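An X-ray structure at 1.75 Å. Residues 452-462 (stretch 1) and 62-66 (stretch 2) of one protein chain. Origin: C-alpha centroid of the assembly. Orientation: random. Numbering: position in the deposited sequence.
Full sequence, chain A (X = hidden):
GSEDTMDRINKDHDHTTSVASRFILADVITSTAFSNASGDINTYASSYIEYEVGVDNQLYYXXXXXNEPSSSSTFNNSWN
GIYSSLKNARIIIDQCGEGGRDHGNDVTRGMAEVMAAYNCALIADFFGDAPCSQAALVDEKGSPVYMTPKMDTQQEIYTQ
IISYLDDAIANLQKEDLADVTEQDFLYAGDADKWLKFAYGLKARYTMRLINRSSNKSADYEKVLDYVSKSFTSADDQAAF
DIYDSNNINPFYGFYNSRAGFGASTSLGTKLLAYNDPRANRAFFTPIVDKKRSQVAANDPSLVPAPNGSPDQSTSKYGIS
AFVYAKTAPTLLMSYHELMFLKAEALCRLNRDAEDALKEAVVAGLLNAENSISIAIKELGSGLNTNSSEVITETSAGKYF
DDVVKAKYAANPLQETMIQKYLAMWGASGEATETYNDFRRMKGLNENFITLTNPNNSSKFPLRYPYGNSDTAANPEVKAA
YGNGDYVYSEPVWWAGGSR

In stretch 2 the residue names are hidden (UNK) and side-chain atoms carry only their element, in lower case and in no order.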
ATOM      1  N   THR A 452      14.225  -8.558 -10.412  1.00 29.42           N
ATOM      2  CA  THR A 452      15.365  -9.441 -10.704  1.00 29.85           C
ATOM      3  C   THR A 452      15.349 -10.815 -10.031  1.00 30.58           C
ATOM      4  O   THR A 452      16.168 -11.661 -10.329  1.00 29.86           O
ATOM      5  CB  THR A 452      16.689  -8.710 -10.425  1.00 31.57           C
ATOM      6  OG1 THR A 452      16.854  -8.475  -9.028  1.00 32.22           O
ATOM      7  CG2 THR A 452      16.699  -7.386 -11.162  1.00 32.31           C
ATOM      8  N   ASN A 453      14.391 -11.058  -9.139  1.00 30.01           N
ATOM      9  CA  ASN A 453      14.318 -12.362  -8.464  1.00 30.80           C
ATOM     10  C   ASN A 453      14.292 -13.514  -9.495  1.00 31.34           C
ATOM     11  O   ASN A 453      13.360 -13.607 -10.275  1.00 33.79           O
ATOM     12  CB  ASN A 453      13.064 -12.394  -7.567  1.00 30.78           C
ATOM     13  CG  ASN A 453      13.046 -13.560  -6.617  1.00 32.10           C
ATOM     14  OD1 ASN A 453      13.451 -14.676  -6.963  1.00 30.21           O
ATOM     15  ND2 ASN A 453      12.475 -13.329  -5.424  1.00 29.09           N
ATOM     16  N   PRO A 454      15.268 -14.442  -9.463  1.00 29.43           N
ATOM     17  CA  PRO A 454      15.265 -15.467 -10.509  1.00 32.25           C
ATOM     18  C   PRO A 454      14.152 -16.441 -10.386  1.00 31.51           C
ATOM     19  O   PRO A 454      13.847 -17.172 -11.327  1.00 32.47           O
ATOM     20  CB  PRO A 454      16.580 -16.211 -10.271  1.00 32.46           C
ATOM     21  CG  PRO A 454      17.388 -15.318  -9.416  1.00 34.90           C
ATOM     22  CD  PRO A 454      16.442 -14.569  -8.589  1.00 30.33           C
ATOM     23  N   ASN A 455      13.530 -16.436  -9.218  1.00 31.59           N
ATOM     24  CA  ASN A 455      12.471 -17.411  -8.928  1.00 32.08           C
ATOM     25  C   ASN A 455      11.150 -17.012  -9.556  1.00 32.62           C
ATOM     26  O   ASN A 455      10.163 -17.760  -9.566  1.00 32.45           O
ATOM     27  CB  ASN A 455      12.311 -17.581  -7.426  1.00 32.57           C
ATOM     28  CG  ASN A 455      13.555 -18.149  -6.782  1.00 33.53           C
ATOM     29  OD1 ASN A 455      13.874 -19.316  -6.973  1.00 37.11           O
ATOM     30  ND2 ASN A 455      14.245 -17.327  -5.975  1.00 30.19           N
ATOM     31  N   ASN A 456      11.160 -15.829 -10.119  1.00 31.70           N
ATOM     32  CA  ASN A 456       9.959 -15.281 -10.755  1.00 31.82           C
ATOM     33  C   ASN A 456       9.631 -15.914 -12.109  1.00 34.44           C
ATOM     34  O   ASN A 456       8.597 -15.597 -12.701  1.00 35.99           O
ATOM     35  CB  ASN A 456      10.108 -13.767 -10.938  1.00 30.98           C
ATOM     36  CG  ASN A 456       9.844 -13.010  -9.684  1.00 31.74           C
ATOM     37  OD1 ASN A 456       9.384 -13.557  -8.682  1.00 31.94           O
ATOM     38  ND2 ASN A 456      10.095 -11.733  -9.736  1.00 27.91           N
ATOM     39  N   SER A 457      10.505 -16.814 -12.565  1.00 34.42           N
ATOM     40  CA  SER A 457      10.335 -17.484 -13.852  1.00 35.56           C
ATOM     41  C   SER A 457       9.079 -18.328 -13.786  1.00 35.01           C
ATOM     42  O   SER A 457       8.290 -18.390 -14.726  1.00 36.72           O
ATOM     43  CB  SER A 457      11.547 -18.352 -14.206  1.00 36.13           C
ATOM     44  OG  SER A 457      11.825 -19.271 -13.159  1.00 42.85           O
ATOM     45  N   SER A 458       8.878 -18.954 -12.629  1.00 33.16           N
ATOM     46  CA  SER A 458       7.679 -19.746 -12.396  1.00 31.27           C
ATOM     47  C   SER A 458       7.000 -19.481 -11.054  1.00 29.59           C
ATOM     48  O   SER A 458       5.910 -19.992 -10.812  1.00 27.48           O
ATOM     49  CB  SER A 458       8.017 -21.219 -12.447  1.00 29.76           C
ATOM     50  OG  SER A 458       8.904 -21.550 -11.386  1.00 32.59           O
ATOM     51  N   LYS A 459       7.603 -18.653 -10.211  1.00 28.55           N
ATOM     52  CA  LYS A 459       7.059 -18.399  -8.883  1.00 29.87           C
ATOM     53  C   LYS A 459       6.846 -16.960  -8.461  1.00 28.67           C
ATOM     54  O   LYS A 459       7.081 -16.596  -7.311  1.00 30.46           O
ATOM     55  CB  LYS A 459       7.870 -19.120  -7.812  1.00 30.64           C
ATOM     56  CG  LYS A 459       7.551 -20.612  -7.848  1.00 35.08           C
ATOM     57  CD  LYS A 459       8.358 -21.335  -6.854  1.00 39.69           C
ATOM     58  CE  LYS A 459       7.770 -22.650  -6.615  1.00 45.14           C
ATOM     59  NZ  LYS A 459       8.619 -23.296  -5.585  1.00 54.45           N
ATOM     60  N   PHE A 460       6.392 -16.145  -9.405  1.00 27.46           N
ATOM     61  CA  PHE A 460       5.965 -14.801  -9.066  1.00 28.51           C
ATOM     62  C   PHE A 460       4.522 -14.875  -8.587  1.00 28.47           C
ATOM     63  O   PHE A 460       3.650 -15.307  -9.333  1.00 32.59           O
ATOM     64  CB  PHE A 460       6.013 -13.843 -10.245  1.00 29.37           C
ATOM     65  CG  PHE A 460       5.537 -12.499  -9.861  1.00 27.92           C
ATOM     66  CD1 PHE A 460       6.324 -11.688  -9.062  1.00 29.71           C
ATOM     67  CD2 PHE A 460       4.263 -12.079 -10.197  1.00 28.55           C
ATOM     68  CE1 PHE A 460       5.865 -10.471  -8.608  1.00 32.14           C
ATOM     69  CE2 PHE A 460       3.820 -10.858  -9.796  1.00 28.99           C
ATOM     70  CZ  PHE A 460       4.613 -10.043  -8.983  1.00 31.27           C
ATOM     71  N   PRO A 461       4.248 -14.488  -7.328  1.00 29.07           N
ATOM     72  CA  PRO A 461       2.876 -14.617  -6.882  1.00 29.05           C
ATOM     73  C   PRO A 461       1.921 -13.585  -7.437  1.00 29.94           C
ATOM     74  O   PRO A 461       2.072 -12.383  -7.231  1.00 29.03           O
ATOM     75  CB  PRO A 461       2.974 -14.459  -5.368  1.00 29.84           C
ATOM     76  CG  PRO A 461       4.223 -13.666  -5.145  1.00 31.17           C
ATOM     77  CD  PRO A 461       5.101 -13.805  -6.345  1.00 30.80           C
ATOM     78  N   LEU A 462       0.897 -14.102  -8.100  1.00 29.83           N
ATOM     79  CA  LEU A 462      -0.105 -13.244  -8.767  1.00 29.63           C
ATOM     80  C   LEU A 462      -1.182 -12.811  -7.801  1.00 29.86           C
ATOM     81  O   LEU A 462      -2.035 -11.978  -8.115  1.00 29.03           O
ATOM     82  CB  LEU A 462      -0.768 -14.007  -9.906  1.00 28.59           C
ATOM     83  CG  LEU A 462       0.180 -14.538 -10.966  1.00 31.07           C
ATOM     84  CD1 LEU A 462      -0.563 -15.355 -12.005  1.00 24.17           C
ATOM     85  CD2 LEU A 462       0.810 -13.428 -11.655  1.00 25.35           C
ATOM     86  N   UNK A  62       9.706 -16.590   1.716  1.00 28.20           N
ATOM     87  CA  UNK A  62       8.878 -15.851   0.742  1.00 28.64           C
ATOM     88  C   UNK A  62       9.813 -15.335  -0.357  1.00 28.40           C
ATOM     89  O   UNK A  62       9.543 -15.431  -1.550  1.00 27.79           O
ATOM     90  c   UNK A  62       8.106 -14.680   1.406  1.00 27.88           C
ATOM     91  N   UNK A  63      10.949 -14.795   0.061  1.00 27.28           N
ATOM     92  CA  UNK A  63      11.910 -14.253  -0.873  1.00 27.68           C
ATOM     93  C   UNK A  63      12.425 -15.272  -1.901  1.00 29.66           C
ATOM     94  O   UNK A  63      12.589 -14.970  -3.085  1.00 30.25           O
ATOM     95  o   UNK A  63      13.930 -11.312  -2.737  1.00 29.67           O
ATOM     96  c   UNK A  63      14.118 -12.878  -0.949  1.00 26.89           C
ATOM     97  o   UNK A  63      12.795 -10.857  -0.886  1.00 26.22           O
ATOM     98  c   UNK A  63      13.089 -13.663  -0.078  1.00 25.69           C
ATOM     99  c   UNK A  63      13.551 -11.601  -1.575  1.00 29.86           C
ATOM    100  N   UNK A  64      12.683 -16.486  -1.434  1.00 29.24           N
ATOM    101  CA  UNK A  64      13.268 -17.530  -2.277  1.00 29.26           C
ATOM    102  C   UNK A  64      12.179 -18.377  -2.864  1.00 28.59           C
ATOM    103  O   UNK A  64      12.394 -19.341  -3.546  1.00 32.35           O
ATOM    104  c   UNK A  64      15.534 -17.466  -1.174  1.00 30.15           C
ATOM    105  c   UNK A  64      13.736 -19.187  -0.336  1.00 27.71           C
ATOM    106  c   UNK A  64      14.336 -18.367  -1.548  1.00 29.67           C
ATOM    107  N   UNK A  65      10.973 -17.983  -2.537  1.00 29.54           N
ATOM    108  CA  UNK A  65       9.748 -18.643  -3.024  1.00 28.00           C
ATOM    109  C   UNK A  65       9.677 -20.096  -2.691  1.00 29.81           C
ATOM    110  O   UNK A  65       9.340 -20.916  -3.557  1.00 31.12           O
ATOM    111  c   UNK A  65       9.662 -17.084  -5.032  1.00 30.36           C
ATOM    112  n   UNK A  65       9.167 -12.882  -5.882  1.00 31.47           N
ATOM    113  n   UNK A  65       8.602 -15.008  -5.357  1.00 30.08           N
ATOM    114  c   UNK A  65       9.614 -18.487  -4.531  1.00 28.03           C
ATOM    115  c   UNK A  65       8.537 -16.200  -4.543  1.00 29.43           C
ATOM    116  n   UNK A  65       9.487 -13.602  -3.738  1.00 36.48           N
ATOM    117  c   UNK A  65       9.111 -13.842  -4.990  1.00 32.77           C
ATOM    118  N   UNK A  66      10.004 -20.441  -1.452  1.00 30.12           N
ATOM    119  CA  UNK A  66       9.891 -21.830  -1.010  1.00 31.24           C
ATOM    120  C   UNK A  66       8.700 -22.022  -0.066  1.00 29.13           C
ATOM    121  O   UNK A  66       8.774 -21.737   1.125  1.00 29.11           O
ATOM    122  c   UNK A  66      13.827 -22.385  -0.986  1.00 47.04           C
ATOM    123  o   UNK A  66      14.760 -22.217  -1.827  1.00 46.58           O
ATOM    124  o   UNK A  66      14.042 -22.761   0.190  1.00 45.98           O
ATOM    125  c   UNK A  66      12.381 -22.100  -1.471  1.00 38.05           C
ATOM    126  c   UNK A  66      11.233 -22.313  -0.430  1.00 32.93           C
TER
HETATM  127  O   HOH W   1      11.390 -11.210  -3.999  1.00 23.77           O
HETATM  128  O   HOH W   2      10.279 -10.292  -7.171  1.00 23.05           O

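Position 62 carries a single side-chain carbon, bonded to CA, and nothing more. It lies in the closing turn of a helix, and the carbon stays out of reach of stretch 1. One carbon alone is Ala62. Its value to the contact lies in its backbone carbonyl, used below.

Position 63 has three carbons in an unbranched run, the third bearing two oxygens. CA-to-CB points away from stretch 1, yet the chain bends and its end comes nearer, one of the oxygens stopping 3.7 Å from Asn453 ND2. The direct bond goes to the backbone: Asn453 ND2 donates to the O of position 63 at 2.9 Å. A carboxylate two methylenes from CA is Glu63, with chi2 p. Water 1 bridges the two side chains from the side, hydrogen-bonding to Glu63 OE2 (2.8 Å) and accepting from Asn453 ND2 (2.8 Å).

Position 64 shows three carbons, one at the branch carrying two others, with no polar atom. CA-to-CB points away, and the closest approach of stretch 1 is to the main chain, with Asn455 CG 3.6 Å from the backbone O of position 64. Branching directly at CB gives Val64.

Position 65 has three carbons, a nitrogen, then a carbon carrying two more nitrogens. CB is directed toward stretch 1; one terminal nitrogen lies 2.9 Å from Asn456 OD1 and the chain nitrogen 2.9 Å from Lys459 O. That planar end group is a guanidinium, so this is Arg65. Its positive phi (57°) ends the helix in a Schellman motif. NE donates to Lys459 O and NH2 to Asn456 OD1, both near the guanidinium plane. NH1 turns back to Ala62 O (2.9 Å), tying the side chain to its own helix end. Asn453 ND2 lies over one face, a packing contact between donors.

Position 66 again has three carbons in line, the last with two oxygens. CA-to-CB points away, and the side chain makes no contact with stretch 1. This is Glu66, an exposed residue.

The contact works by giving one buried arginine several oxygen acceptors, none of them a carboxylate of stretch 1. Stretch 1 supplies Lys459 O and Asn456 OD1, and Ala62 O comes from the arginine's own helix end. Separately, Asn453 OD1 accepts from Asn455 N (2.9 Å) in a capping bond, while its ND2 donates to Glu63 O, so one amide serves both stretches. The aliphatic part of Arg65 is also used, its CG packing 3.6 Å from Asn455 CB and its CB 3.8 Å from Lys459 CB. Lys459 adds an outer tie, NZ donating to Arg65 O at 3.2 Å. The rule to read here is that a helix terminus can aim a long side chain across, while carbonyls and side-chain amides anchor it.

Stretch 2, residues 62-66: AEVRE
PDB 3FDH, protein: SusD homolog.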